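Local coordinates for hypothetical protein (Staphylococcus aureus subsp. aureus, PDB 1QYI) that is of unknown function but has a HAD-like fold and is probably a hydrolase, perhaps acting on a phosphorylated substrate, at residues A177-Q182 with I198-F203; L224-G229 with E368-L373; V318-D323 with L329-I334. All blocks are in the same frame, centred on the assembly; numbering follows the deposited sequence.

Contact 1: residues A177-Q182 with I198-F203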
ATOM      1  N   ALA A 177       3.610  12.295  -9.259  1.00 19.86           N
ATOM      2  CA  ALA A 177       2.425  11.573  -8.827  1.00 18.40           C
ATOM      3  C   ALA A 177       2.657  10.889  -7.497  1.00 17.68           C
ATOM      4  O   ALA A 177       1.765  10.829  -6.659  1.00 18.22           O
ATOM      5  CB  ALA A 177       2.047  10.545  -9.871  1.00 19.17           C
ATOM      6  N   GLN A 178       3.864  10.385  -7.298  1.00 17.39           N
ATOM      7  CA  GLN A 178       4.154   9.692  -6.069  1.00 17.35           C
ATOM      8  C   GLN A 178       4.280  10.664  -4.903  1.00 17.11           C
ATOM      9  O   GLN A 178       3.922  10.325  -3.775  1.00 16.32           O
ATOM     10  CB  GLN A 178       5.407   8.833  -6.241  1.00 17.03           C
ATOM     11  CG  GLN A 178       5.672   7.908  -5.087  1.00 22.07           C
ATOM     12  CD  GLN A 178       6.743   8.448  -4.166  1.00 25.48           C
ATOM     13  OE1 GLN A 178       6.909   9.662  -4.032  1.00 26.16           O
ATOM     14  NE2 GLN A 178       7.472   7.546  -3.513  1.00 26.64           N
ATOM     15  N   GLU A 179       4.748  11.885  -5.165  1.00 16.83           N
ATOM     16  CA  GLU A 179       4.876  12.872  -4.085  1.00 17.62           C
ATOM     17  C   GLU A 179       3.498  13.363  -3.666  1.00 17.11           C
ATOM     18  O   GLU A 179       3.248  13.622  -2.486  1.00 15.01           O
ATOM     19  CB  GLU A 179       5.746  14.068  -4.508  1.00 15.61           C
ATOM     20  CG  GLU A 179       7.167  13.679  -4.854  1.00 18.97           C
ATOM     21  CD  GLU A 179       8.090  14.863  -5.063  1.00 21.53           C
ATOM     22  OE1 GLU A 179       7.631  15.948  -5.477  1.00 24.85           O
ATOM     23  OE2 GLU A 179       9.302  14.704  -4.836  1.00 23.39           O
ATOM     24  N   VAL A 180       2.604  13.469  -4.643  1.00 17.34           N
ATOM     25  CA  VAL A 180       1.248  13.934  -4.386  1.00 20.04           C
ATOM     26  C   VAL A 180       0.526  12.929  -3.511  1.00 20.28           C
ATOM     27  O   VAL A 180      -0.248  13.301  -2.630  1.00 22.06           O
ATOM     28  CB  VAL A 180       0.442  14.101  -5.691  1.00 20.91           C
ATOM     29  CG1 VAL A 180      -0.931  14.660  -5.375  1.00 18.87           C
ATOM     30  CG2 VAL A 180       1.185  15.011  -6.657  1.00 22.69           C
ATOM     31  N   TYR A 181       0.777  11.651  -3.760  1.00 19.81           N
ATOM     32  CA  TYR A 181       0.129  10.601  -2.981  1.00 20.12           C
ATOM     33  C   TYR A 181       0.630  10.586  -1.530  1.00 19.42           C
ATOM     34  O   TYR A 181      -0.155  10.470  -0.572  1.00 15.38           O
ATOM     35  CB  TYR A 181       0.378   9.244  -3.644  1.00 15.77           C
ATOM     36  CG  TYR A 181      -0.074   8.058  -2.826  1.00 16.27           C
ATOM     37  CD1 TYR A 181       0.700   7.587  -1.760  1.00 17.67           C
ATOM     38  CD2 TYR A 181      -1.261   7.384  -3.129  1.00 16.06           C
ATOM     39  CE1 TYR A 181       0.315   6.481  -1.026  1.00 15.39           C
ATOM     40  CE2 TYR A 181      -1.656   6.276  -2.398  1.00 14.73           C
ATOM     41  CZ  TYR A 181      -0.863   5.831  -1.349  1.00 16.85           C
ATOM     42  OH  TYR A 181      -1.239   4.734  -0.617  1.00 18.90           O
ATOM     43  N   GLN A 182       1.946  10.720  -1.384  1.00 18.96           N
ATOM     44  CA  GLN A 182       2.573  10.705  -0.073  1.00 19.61           C
ATOM     45  C   GLN A 182       2.092  11.854   0.808  1.00 19.09           C
ATOM     46  O   GLN A 182       1.886  11.676   2.012  1.00 19.38           O
ATOM     47  CB  GLN A 182       4.104  10.717  -0.223  1.00 19.77           C
ATOM     48  CG  GLN A 182       4.663   9.413  -0.794  1.00 22.46           C
ATOM     49  CD  GLN A 182       4.489   8.228   0.148  1.00 25.07           C
ATOM     50  OE1 GLN A 182       5.289   8.035   1.062  1.00 25.71           O
ATOM     51  NE2 GLN A 182       3.428   7.441  -0.056  1.00 23.22           N
ATOM     52  N   ILE A 198       9.797  19.568   0.803  1.00 20.97           N
ATOM     53  CA  ILE A 198       8.899  20.633   1.237  1.00 19.49           C
ATOM     54  C   ILE A 198       7.498  20.308   0.737  1.00 19.65           C
ATOM     55  O   ILE A 198       7.318  19.873  -0.407  1.00 18.14           O
ATOM     56  CB  ILE A 198       9.369  22.024   0.685  1.00 20.86           C
ATOM     57  CG1 ILE A 198      10.674  22.445   1.370  1.00 22.41           C
ATOM     58  CG2 ILE A 198       8.349  23.105   0.977  1.00 16.58           C
ATOM     59  CD1 ILE A 198      11.864  21.597   0.991  1.00 24.74           C
ATOM     60  N   ALA A 199       6.516  20.502   1.614  1.00 19.21           N
ATOM     61  CA  ALA A 199       5.124  20.222   1.310  1.00 19.14           C
ATOM     62  C   ALA A 199       4.556  21.182   0.288  1.00 20.56           C
ATOM     63  O   ALA A 199       4.879  22.374   0.277  1.00 21.33           O
ATOM     64  CB  ALA A 199       4.296  20.279   2.576  1.00 19.04           C
ATOM     65  N   ARG A 200       3.701  20.650  -0.573  1.00 22.28           N
ATOM     66  CA  ARG A 200       3.074  21.455  -1.602  1.00 23.10           C
ATOM     67  C   ARG A 200       1.900  22.233  -1.032  1.00 24.03           C
ATOM     68  O   ARG A 200       1.689  23.383  -1.396  1.00 27.77           O
ATOM     69  CB  ARG A 200       2.597  20.561  -2.744  1.00 19.70           C
ATOM     70  CG  ARG A 200       3.715  20.006  -3.573  1.00 16.74           C
ATOM     71  CD  ARG A 200       3.215  19.556  -4.930  1.00 19.35           C
ATOM     72  NE  ARG A 200       4.335  19.390  -5.856  1.00 18.67           N
ATOM     73  CZ  ARG A 200       5.212  18.395  -5.796  1.00 16.99           C
ATOM     74  NH1 ARG A 200       5.092  17.464  -4.863  1.00 16.25           N
ATOM     75  NH2 ARG A 200       6.230  18.357  -6.643  1.00 15.41           N
ATOM     76  N   THR A 201       1.148  21.608  -0.132  1.00 24.18           N
ATOM     77  CA  THR A 201      -0.026  22.243   0.465  1.00 24.27           C
ATOM     78  C   THR A 201       0.150  22.511   1.962  1.00 25.10           C
ATOM     79  O   THR A 201       1.218  22.279   2.532  1.00 25.56           O
ATOM     80  CB  THR A 201      -1.284  21.348   0.287  1.00 25.92           C
ATOM     81  OG1 THR A 201      -1.170  20.175   1.112  1.00 24.72           O
ATOM     82  CG2 THR A 201      -1.423  20.913  -1.170  1.00 24.14           C
ATOM     83  N   THR A 202      -0.906  23.021   2.589  1.00 25.32           N
ATOM     84  CA  THR A 202      -0.898  23.294   4.021  1.00 26.68           C
ATOM     85  C   THR A 202      -2.237  22.899   4.592  1.00 28.61           C
ATOM     86  O   THR A 202      -2.562  23.264   5.720  1.00 30.12           O
ATOM     87  CB  THR A 202      -0.669  24.780   4.364  1.00 26.26           C
ATOM     88  OG1 THR A 202      -1.712  25.567   3.792  1.00 26.62           O
ATOM     89  CG2 THR A 202       0.685  25.262   3.860  1.00 25.52           C
ATOM     90  N   PHE A 203      -3.022  22.166   3.805  1.00 29.76           N
ATOM     91  CA  PHE A 203      -4.345  21.715   4.246  1.00 30.32           C
ATOM     92  C   PHE A 203      -4.466  20.188   4.323  1.00 30.16           C
ATOM     93  O   PHE A 203      -5.467  19.669   4.810  1.00 31.38           O
ATOM     94  CB  PHE A 203      -5.431  22.286   3.317  1.00 30.01           C
ATOM     95  CG  PHE A 203      -5.250  21.908   1.874  1.00 32.25           C
ATOM     96  CD1 PHE A 203      -5.526  20.613   1.438  1.00 30.81           C
ATOM     97  CD2 PHE A 203      -4.726  22.828   0.965  1.00 31.43           C
ATOM     98  CE1 PHE A 203      -5.279  20.240   0.126  1.00 32.45           C
ATOM     99  CE2 PHE A 203      -4.473  22.464  -0.352  1.00 32.38           C
ATOM    100  CZ  PHE A 203      -4.749  21.165  -0.775  1.00 32.65           C
TER

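Contact 2: residues L224-G229 with E368-L373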
ATOM      1  N   LEU A 224      -6.351  -7.226  23.669  1.00 27.21           N
ATOM      2  CA  LEU A 224      -4.901  -7.109  23.822  1.00 27.05           C
ATOM      3  C   LEU A 224      -4.525  -7.076  25.295  1.00 27.28           C
ATOM      4  O   LEU A 224      -3.551  -7.699  25.715  1.00 25.87           O
ATOM      5  CB  LEU A 224      -4.393  -5.842  23.128  1.00 26.30           C
ATOM      6  CG  LEU A 224      -4.584  -5.815  21.611  1.00 25.72           C
ATOM      7  CD1 LEU A 224      -4.086  -4.492  21.055  1.00 26.75           C
ATOM      8  CD2 LEU A 224      -3.840  -6.988  20.987  1.00 23.84           C
ATOM      9  N   ASN A 225      -5.310  -6.335  26.072  1.00 28.53           N
ATOM     10  CA  ASN A 225      -5.098  -6.200  27.505  1.00 28.73           C
ATOM     11  C   ASN A 225      -5.181  -7.560  28.199  1.00 29.12           C
ATOM     12  O   ASN A 225      -4.309  -7.907  28.988  1.00 29.17           O
ATOM     13  CB  ASN A 225      -6.141  -5.238  28.084  1.00 31.85           C
ATOM     14  CG  ASN A 225      -5.807  -4.793  29.493  1.00 34.28           C
ATOM     15  OD1 ASN A 225      -4.696  -4.324  29.767  1.00 35.40           O
ATOM     16  ND2 ASN A 225      -6.771  -4.921  30.393  1.00 34.52           N
ATOM     17  N   ASP A 226      -6.225  -8.332  27.906  1.00 29.35           N
ATOM     18  CA  ASP A 226      -6.363  -9.648  28.521  1.00 29.91           C
ATOM     19  C   ASP A 226      -5.252 -10.563  28.029  1.00 30.44           C
ATOM     20  O   ASP A 226      -4.751 -11.391  28.783  1.00 31.02           O
ATOM     21  CB  ASP A 226      -7.719 -10.281  28.195  1.00 30.48           C
ATOM     22  CG  ASP A 226      -8.887  -9.409  28.602  1.00 32.76           C
ATOM     23  OD1 ASP A 226      -8.764  -8.634  29.580  1.00 32.39           O
ATOM     24  OD2 ASP A 226      -9.948  -9.520  27.949  1.00 35.17           O
ATOM     25  N   LEU A 227      -4.873 -10.418  26.761  1.00 31.27           N
ATOM     26  CA  LEU A 227      -3.807 -11.233  26.184  1.00 30.46           C
ATOM     27  C   LEU A 227      -2.558 -11.073  27.038  1.00 30.56           C
ATOM     28  O   LEU A 227      -1.862 -12.049  27.332  1.00 31.29           O
ATOM     29  CB  LEU A 227      -3.519 -10.789  24.750  1.00 31.79           C
ATOM     30  CG  LEU A 227      -3.913 -11.691  23.575  1.00 33.57           C
ATOM     31  CD1 LEU A 227      -5.221 -12.410  23.836  1.00 31.96           C
ATOM     32  CD2 LEU A 227      -4.003 -10.824  22.323  1.00 33.25           C
ATOM     33  N   LYS A 228      -2.278  -9.838  27.445  1.00 29.94           N
ATOM     34  CA  LYS A 228      -1.125  -9.571  28.285  1.00 28.82           C
ATOM     35  C   LYS A 228      -1.410 -10.143  29.666  1.00 28.92           C
ATOM     36  O   LYS A 228      -0.520 -10.699  30.315  1.00 29.29           O
ATOM     37  CB  LYS A 228      -0.857  -8.064  28.356  1.00 30.93           C
ATOM     38  CG  LYS A 228       0.022  -7.545  27.203  1.00 32.94           C
ATOM     39  CD  LYS A 228      -0.408  -6.157  26.749  1.00 31.69           C
ATOM     40  CE  LYS A 228       0.554  -5.081  27.198  1.00 32.83           C
ATOM     41  NZ  LYS A 228       1.795  -5.076  26.378  1.00 35.73           N
ATOM     42  N   GLY A 229      -2.661 -10.031  30.099  1.00 26.73           N
ATOM     43  CA  GLY A 229      -3.044 -10.552  31.403  1.00 26.93           C
ATOM     44  C   GLY A 229      -2.824 -12.053  31.537  1.00 28.24           C
ATOM     45  O   GLY A 229      -2.674 -12.576  32.648  1.00 27.47           O
ATOM     46  N   GLU A 368     -12.495 -13.408  17.337  1.00 34.25           N
ATOM     47  CA  GLU A 368     -12.609 -14.843  17.537  1.00 34.39           C
ATOM     48  C   GLU A 368     -11.287 -15.488  17.926  1.00 33.72           C
ATOM     49  O   GLU A 368     -11.156 -16.713  17.907  1.00 34.27           O
ATOM     50  CB  GLU A 368     -13.154 -15.499  16.262  1.00 34.59           C
ATOM     51  CG  GLU A 368     -14.652 -15.309  16.070  1.00 37.14           C
ATOM     52  CD  GLU A 368     -15.169 -15.917  14.774  1.00 39.59           C
ATOM     53  OE1 GLU A 368     -14.575 -16.917  14.306  1.00 41.81           O
ATOM     54  OE2 GLU A 368     -16.184 -15.407  14.235  1.00 38.35           O
ATOM     55  N   LEU A 369     -10.312 -14.664  18.289  1.00 33.56           N
ATOM     56  CA  LEU A 369      -8.993 -15.167  18.673  1.00 33.41           C
ATOM     57  C   LEU A 369      -9.007 -15.873  20.028  1.00 33.39           C
ATOM     58  O   LEU A 369      -8.183 -16.755  20.283  1.00 33.74           O
ATOM     59  CB  LEU A 369      -7.976 -14.023  18.701  1.00 33.11           C
ATOM     60  CG  LEU A 369      -6.557 -14.369  19.156  1.00 33.16           C
ATOM     61  CD1 LEU A 369      -5.933 -15.371  18.193  1.00 33.11           C
ATOM     62  CD2 LEU A 369      -5.714 -13.106  19.216  1.00 34.71           C
ATOM     63  N   ARG A 370      -9.933 -15.487  20.900  1.00 32.71           N
ATOM     64  CA  ARG A 370     -10.023 -16.115  22.211  1.00 33.28           C
ATOM     65  C   ARG A 370     -10.378 -17.597  22.082  1.00 33.13           C
ATOM     66  O   ARG A 370      -9.879 -18.433  22.837  1.00 31.79           O
ATOM     67  CB  ARG A 370     -11.082 -15.429  23.072  1.00 34.87           C
ATOM     68  CG  ARG A 370     -10.639 -14.160  23.758  1.00 35.92           C
ATOM     69  CD  ARG A 370     -11.690 -13.756  24.774  1.00 35.74           C
ATOM     70  NE  ARG A 370     -11.341 -12.551  25.507  1.00 35.34           N
ATOM     71  CZ  ARG A 370     -11.261 -11.344  24.960  1.00 36.70           C
ATOM     72  NH1 ARG A 370     -11.508 -11.180  23.669  1.00 34.98           N
ATOM     73  NH2 ARG A 370     -10.939 -10.295  25.712  1.00 38.57           N
ATOM     74  N   GLY A 371     -11.245 -17.907  21.121  1.00 32.87           N
ATOM     75  CA  GLY A 371     -11.667 -19.278  20.906  1.00 32.87           C
ATOM     76  C   GLY A 371     -10.503 -20.205  20.652  1.00 32.49           C
ATOM     77  O   GLY A 371     -10.506 -21.353  21.088  1.00 32.88           O
ATOM     78  N   VAL A 372      -9.497 -19.699  19.948  1.00 33.21           N
ATOM     79  CA  VAL A 372      -8.317 -20.481  19.636  1.00 32.27           C
ATOM     80  C   VAL A 372      -7.425 -20.670  20.850  1.00 33.44           C
ATOM     81  O   VAL A 372      -6.850 -21.743  21.043  1.00 35.19           O
ATOM     82  CB  VAL A 372      -7.486 -19.811  18.546  1.00 31.20           C
ATOM     83  CG1 VAL A 372      -6.284 -20.675  18.206  1.00 28.69           C
ATOM     84  CG2 VAL A 372      -8.345 -19.574  17.322  1.00 31.83           C
ATOM     85  N   LEU A 373      -7.294 -19.637  21.671  1.00 34.35           N
ATOM     86  CA  LEU A 373      -6.427 -19.760  22.840  1.00 35.31           C
ATOM     87  C   LEU A 373      -7.067 -20.553  23.981  1.00 34.62           C
ATOM     88  O   LEU A 373      -6.367 -21.074  24.850  1.00 34.34           O
ATOM     89  CB  LEU A 373      -5.981 -18.370  23.319  1.00 35.02           C
ATOM     90  CG  LEU A 373      -5.256 -17.520  22.261  1.00 34.92           C
ATOM     91  CD1 LEU A 373      -4.907 -16.160  22.841  1.00 35.24           C
ATOM     92  CD2 LEU A 373      -4.007 -18.236  21.784  1.00 32.95           C
TER

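Contact 3: residues V318-D323 with L329-I334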
ATOM      1  N   VAL A 318       5.063 -19.454  20.263  1.00 19.35           N
ATOM      2  CA  VAL A 318       4.821 -18.350  19.353  1.00 16.91           C
ATOM      3  C   VAL A 318       3.608 -18.617  18.474  1.00 16.35           C
ATOM      4  O   VAL A 318       3.488 -19.678  17.867  1.00 18.54           O
ATOM      5  CB  VAL A 318       6.054 -18.082  18.467  1.00 17.53           C
ATOM      6  CG1 VAL A 318       5.839 -16.809  17.638  1.00 14.34           C
ATOM      7  CG2 VAL A 318       7.306 -17.955  19.330  1.00 13.12           C
ATOM      8  N   PHE A 319       2.712 -17.633  18.433  1.00 15.81           N
ATOM      9  CA  PHE A 319       1.479 -17.675  17.649  1.00 14.51           C
ATOM     10  C   PHE A 319       1.461 -16.476  16.699  1.00 15.31           C
ATOM     11  O   PHE A 319       1.360 -15.316  17.127  1.00 14.14           O
ATOM     12  CB  PHE A 319       0.256 -17.562  18.558  1.00 13.77           C
ATOM     13  CG  PHE A 319       0.078 -18.718  19.492  1.00 13.46           C
ATOM     14  CD1 PHE A 319      -0.366 -19.946  19.021  1.00 12.36           C
ATOM     15  CD2 PHE A 319       0.376 -18.584  20.842  1.00  8.94           C
ATOM     16  CE1 PHE A 319      -0.515 -21.016  19.878  1.00 13.39           C
ATOM     17  CE2 PHE A 319       0.228 -19.649  21.701  1.00 11.38           C
ATOM     18  CZ  PHE A 319      -0.215 -20.872  21.216  1.00 13.26           C
ATOM     19  N   ILE A 320       1.538 -16.754  15.407  1.00 15.02           N
ATOM     20  CA  ILE A 320       1.516 -15.704  14.411  1.00 15.20           C
ATOM     21  C   ILE A 320       0.077 -15.524  13.943  1.00 16.28           C
ATOM     22  O   ILE A 320      -0.574 -16.479  13.522  1.00 15.81           O
ATOM     23  CB  ILE A 320       2.443 -16.053  13.243  1.00 13.08           C
ATOM     24  CG1 ILE A 320       3.889 -15.874  13.693  1.00 13.02           C
ATOM     25  CG2 ILE A 320       2.123 -15.185  12.044  1.00 13.86           C
ATOM     26  CD1 ILE A 320       4.921 -16.253  12.649  1.00 17.24           C
ATOM     27  N   VAL A 321      -0.400 -14.283  14.039  1.00 17.17           N
ATOM     28  CA  VAL A 321      -1.762 -13.897  13.672  1.00 17.15           C
ATOM     29  C   VAL A 321      -1.760 -13.010  12.433  1.00 19.53           C
ATOM     30  O   VAL A 321      -1.402 -11.826  12.485  1.00 19.83           O
ATOM     31  CB  VAL A 321      -2.451 -13.126  14.838  1.00 16.51           C
ATOM     32  CG1 VAL A 321      -3.838 -12.644  14.420  1.00 14.89           C
ATOM     33  CG2 VAL A 321      -2.539 -14.012  16.069  1.00 12.04           C
ATOM     34  N   GLY A 322      -2.169 -13.590  11.314  1.00 20.60           N
ATOM     35  CA  GLY A 322      -2.195 -12.834  10.086  1.00 21.02           C
ATOM     36  C   GLY A 322      -3.254 -13.336   9.144  1.00 21.11           C
ATOM     37  O   GLY A 322      -4.029 -14.229   9.472  1.00 21.03           O
ATOM     38  N   ASP A 323      -3.266 -12.774   7.949  1.00 22.05           N
ATOM     39  CA  ASP A 323      -4.254 -13.155   6.966  1.00 24.96           C
ATOM     40  C   ASP A 323      -3.609 -13.619   5.670  1.00 25.22           C
ATOM     41  O   ASP A 323      -4.210 -14.367   4.907  1.00 25.72           O
ATOM     42  CB  ASP A 323      -5.166 -11.961   6.694  1.00 25.45           C
ATOM     43  CG  ASP A 323      -4.399 -10.758   6.191  1.00 26.36           C
ATOM     44  OD1 ASP A 323      -3.358 -10.396   6.800  1.00 24.89           O
ATOM     45  OD2 ASP A 323      -4.843 -10.169   5.185  1.00 28.62           O
ATOM     46  N   LEU A 329       3.605 -19.337   5.775  1.00 21.29           N
ATOM     47  CA  LEU A 329       4.859 -20.016   5.466  1.00 20.47           C
ATOM     48  C   LEU A 329       5.973 -19.557   6.412  1.00 21.47           C
ATOM     49  O   LEU A 329       6.852 -20.343   6.767  1.00 23.05           O
ATOM     50  CB  LEU A 329       5.241 -19.756   4.002  1.00 19.71           C
ATOM     51  CG  LEU A 329       4.800 -20.727   2.884  1.00 17.20           C
ATOM     52  CD1 LEU A 329       3.421 -21.308   3.135  1.00 17.43           C
ATOM     53  CD2 LEU A 329       4.834 -19.977   1.560  1.00 17.95           C
ATOM     54  N   SER A 330       5.936 -18.291   6.829  1.00 22.12           N
ATOM     55  CA  SER A 330       6.937 -17.768   7.764  1.00 20.93           C
ATOM     56  C   SER A 330       6.780 -18.448   9.122  1.00 20.87           C
ATOM     57  O   SER A 330       7.752 -18.608   9.853  1.00 22.62           O
ATOM     58  CB  SER A 330       6.784 -16.253   7.954  1.00 19.92           C
ATOM     59  OG  SER A 330       7.191 -15.521   6.809  1.00 21.62           O
ATOM     60  N   ALA A 331       5.556 -18.827   9.474  1.00 22.47           N
ATOM     61  CA  ALA A 331       5.324 -19.493  10.753  1.00 22.48           C
ATOM     62  C   ALA A 331       5.720 -20.964  10.638  1.00 22.41           C
ATOM     63  O   ALA A 331       6.400 -21.500  11.508  1.00 23.26           O
ATOM     64  CB  ALA A 331       3.858 -19.359  11.168  1.00 23.11           C
ATOM     65  N   GLN A 332       5.314 -21.619   9.556  1.00 22.51           N
ATOM     66  CA  GLN A 332       5.678 -23.018   9.365  1.00 22.45           C
ATOM     67  C   GLN A 332       7.199 -23.120   9.255  1.00 24.40           C
ATOM     68  O   GLN A 332       7.776 -24.159   9.577  1.00 26.77           O
ATOM     69  CB  GLN A 332       5.015 -23.574   8.113  1.00 19.83           C
ATOM     70  CG  GLN A 332       3.500 -23.421   8.143  1.00 20.34           C
ATOM     71  CD  GLN A 332       2.798 -24.281   7.114  1.00 18.40           C
ATOM     72  OE1 GLN A 332       3.320 -24.515   6.023  1.00 19.16           O
ATOM     73  NE2 GLN A 332       1.594 -24.733   7.442  1.00 18.65           N
ATOM     74  N   LYS A 333       7.836 -22.032   8.817  1.00 24.41           N
ATOM     75  CA  LYS A 333       9.292 -21.958   8.667  1.00 23.92           C
ATOM     76  C   LYS A 333      10.050 -21.963   9.987  1.00 23.48           C
ATOM     77  O   LYS A 333      10.944 -22.782  10.192  1.00 21.92           O
ATOM     78  CB  LYS A 333       9.680 -20.697   7.881  1.00 25.09           C
ATOM     79  CG  LYS A 333      11.151 -20.287   8.033  1.00 26.08           C
ATOM     80  CD  LYS A 333      12.120 -21.356   7.538  1.00 26.55           C
ATOM     81  CE  LYS A 333      12.407 -21.208   6.048  1.00 26.79           C
ATOM     82  NZ  LYS A 333      13.044 -19.897   5.734  1.00 26.29           N
ATOM     83  N   ILE A 334       9.703 -21.022  10.863  1.00 25.77           N
ATOM     84  CA  ILE A 334      10.354 -20.873  12.170  1.00 25.71           C
ATOM     85  C   ILE A 334       9.798 -21.832  13.214  1.00 25.67           C
ATOM     86  O   ILE A 334      10.309 -21.899  14.329  1.00 26.73           O
ATOM     87  CB  ILE A 334      10.184 -19.449  12.743  1.00 26.79           C
ATOM     88  CG1 ILE A 334       8.723 -19.233  13.165  1.00 27.04           C
ATOM     89  CG2 ILE A 334      10.621 -18.427  11.717  1.00 23.87           C
ATOM     90  CD1 ILE A 334       8.465 -17.887  13.833  1.00 28.97           C
TER

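Contact 1: residues A177-Q182 with I198-F203
Glu179 and Arg200 make a salt bridge between helix 172-195 and the loop that follows it. Arg200 has its CG beside its own backbone N (chi1 -72°) and runs extended to NE, which carries the guanidinium to Glu179. Both NH1 and NH2 point at the same oxygen, Glu179 OE1, so this is not the two-oxygen, two-nitrogen pairing. NH1 to OE1 and NH2 to OE1 are each 3.0 Å, and both bonds bend to 147°. OE1 lies close to the guanidinium plane, and the carboxylate is turned 48° from it. NH2 comes nearly along the C-O direction of OE1. NH1 comes from the anti side, tilted out of the carboxylate plane.

The loop 198-203 passes across segment 177-182 of the helix it has just left. Both belong to the largely helical insert between strand 3-6 and strand 233-237, consistent with the cap that many HAD proteins carry after their first strand.

Van der Waals contact is slight. Arg200 NH1 also lies 3.5 Å from Glu179 CB.

Glu179 OE2 makes a salt bridge with Lys197, and Arg200 NE makes one with Glu112. Arg200 N and Thr201 N are hydrogen-bonded to Glu183, one turn on from Glu179.

Contact 2: residues L224-G229 with E368-L373
Arg370 turns its CG beside its own backbone N (chi1 -81°) and then runs extended to NE, which carries the guanidinium across to Asp226. Asp226 also has its CG beside its backbone N, with its carboxylate facing the other helix. The two side chains cross obliquely. Arg370 NH2 donates to Asp226 OD2 at 2.6 Å, and the bond is bent, at 136°. OD2 receives it on its anti lone pair, away from OD1, and sits near the guanidinium plane. The carboxylate is turned 71° from that plane, and one nitrogen makes the whole salt bridge.

Leucines form the other half of the contact. Leu227 CD1 meets Leu373 CD1 at 3.9 Å, the two side chains crossing at about a right angle. Leu227 CD2 approaches Leu369 CD2 at 4.2 Å.

The short segments of helix 217-229 and helix 369-373 run nearly parallel, with axes 12.1 Å apart. They lie side by side on one face of the parallel sheet of this Rossmann-like HAD core. Leu227 and Leu369 both rest on Phe6 of strand 3-6.

These two leucines lie on the sheet side. The ion pair lies farther out, between a partly exposed Asp226 and an exposed Arg370. Solvent near the pair probably screens its charges, and the bond is held through one nitrogen.

Contact 3: residues V318-D323 with L329-I334
Ala331 touches Ile320 across this contact, and the residue before it, Ser330, carries a polar atom with several partners. Ser330 OG is in hydrogen-bonding range of the carbonyl oxygens of Pro285 and Ala326, and weakly of that of Lys284. Its one proton must be shared or alternate among them. Ala326 is one turn earlier in the same helix, while Pro285 and Lys284 lie in a loop. The buried hydroxyl is thereby satisfied, and it ties the helix to that loop.

The contact itself is apolar. No hydrogen bond links the two segments. Ile320 points from strand 318-322 toward the helix. Its CG1 lies beside the backbone N (chi1 -74°), and the chain extends beyond it, so CD1 reaches the helix surface. Ile320 CD1 lies 3.6 Å from Ala331 CB and 3.8 Å from Ala331 CA. The small alanine lets the methyl come close to the helix backbone. Ile334 comes from the next turn, and its CD1 meets Ile320 CD1 end to end at 4.1 Å. The closest CA pair is Ile320 and Ala331, at 6.5 Å.

The strand and helix open a beta-alpha-beta crossover that returns in strand 337-341. Strand 318-322 is flanked in the sheet by strand 3-6 and strand 337-341. Just past the C-terminal end of strand 318-322, Asp323 lies close to Asp7, consistent with the acidic cluster at the strand ends of HAD proteins. Phe338 of strand 337-341 packs against both Ile320 and Ala331. Tyr290 of helix 288-295 adds to the same buried layer beside Ile320 and Ser330.

Contact 3 is buried, whereas contacts 1 and 2 are partly buried. The chemistry follows this. Contact 3 is apolar, contact 2 joins leucines to an ion pair, and contact 1 is almost wholly ionic. Contacts 2 and 3 both belong to the sheet-bearing part of the chain. Their centres are 17 Å apart, and they touch where Leu369 CD1 lies 4.2 Å from Val321 CG2. Contact 3 is nested in the loop that contact 2 closes. Contact 1 lies in the helical part, with its centre about 40 Å from that of contact 2. Helices 172-195 and 217-229 are consecutive, and the loop between them includes segment 198-203.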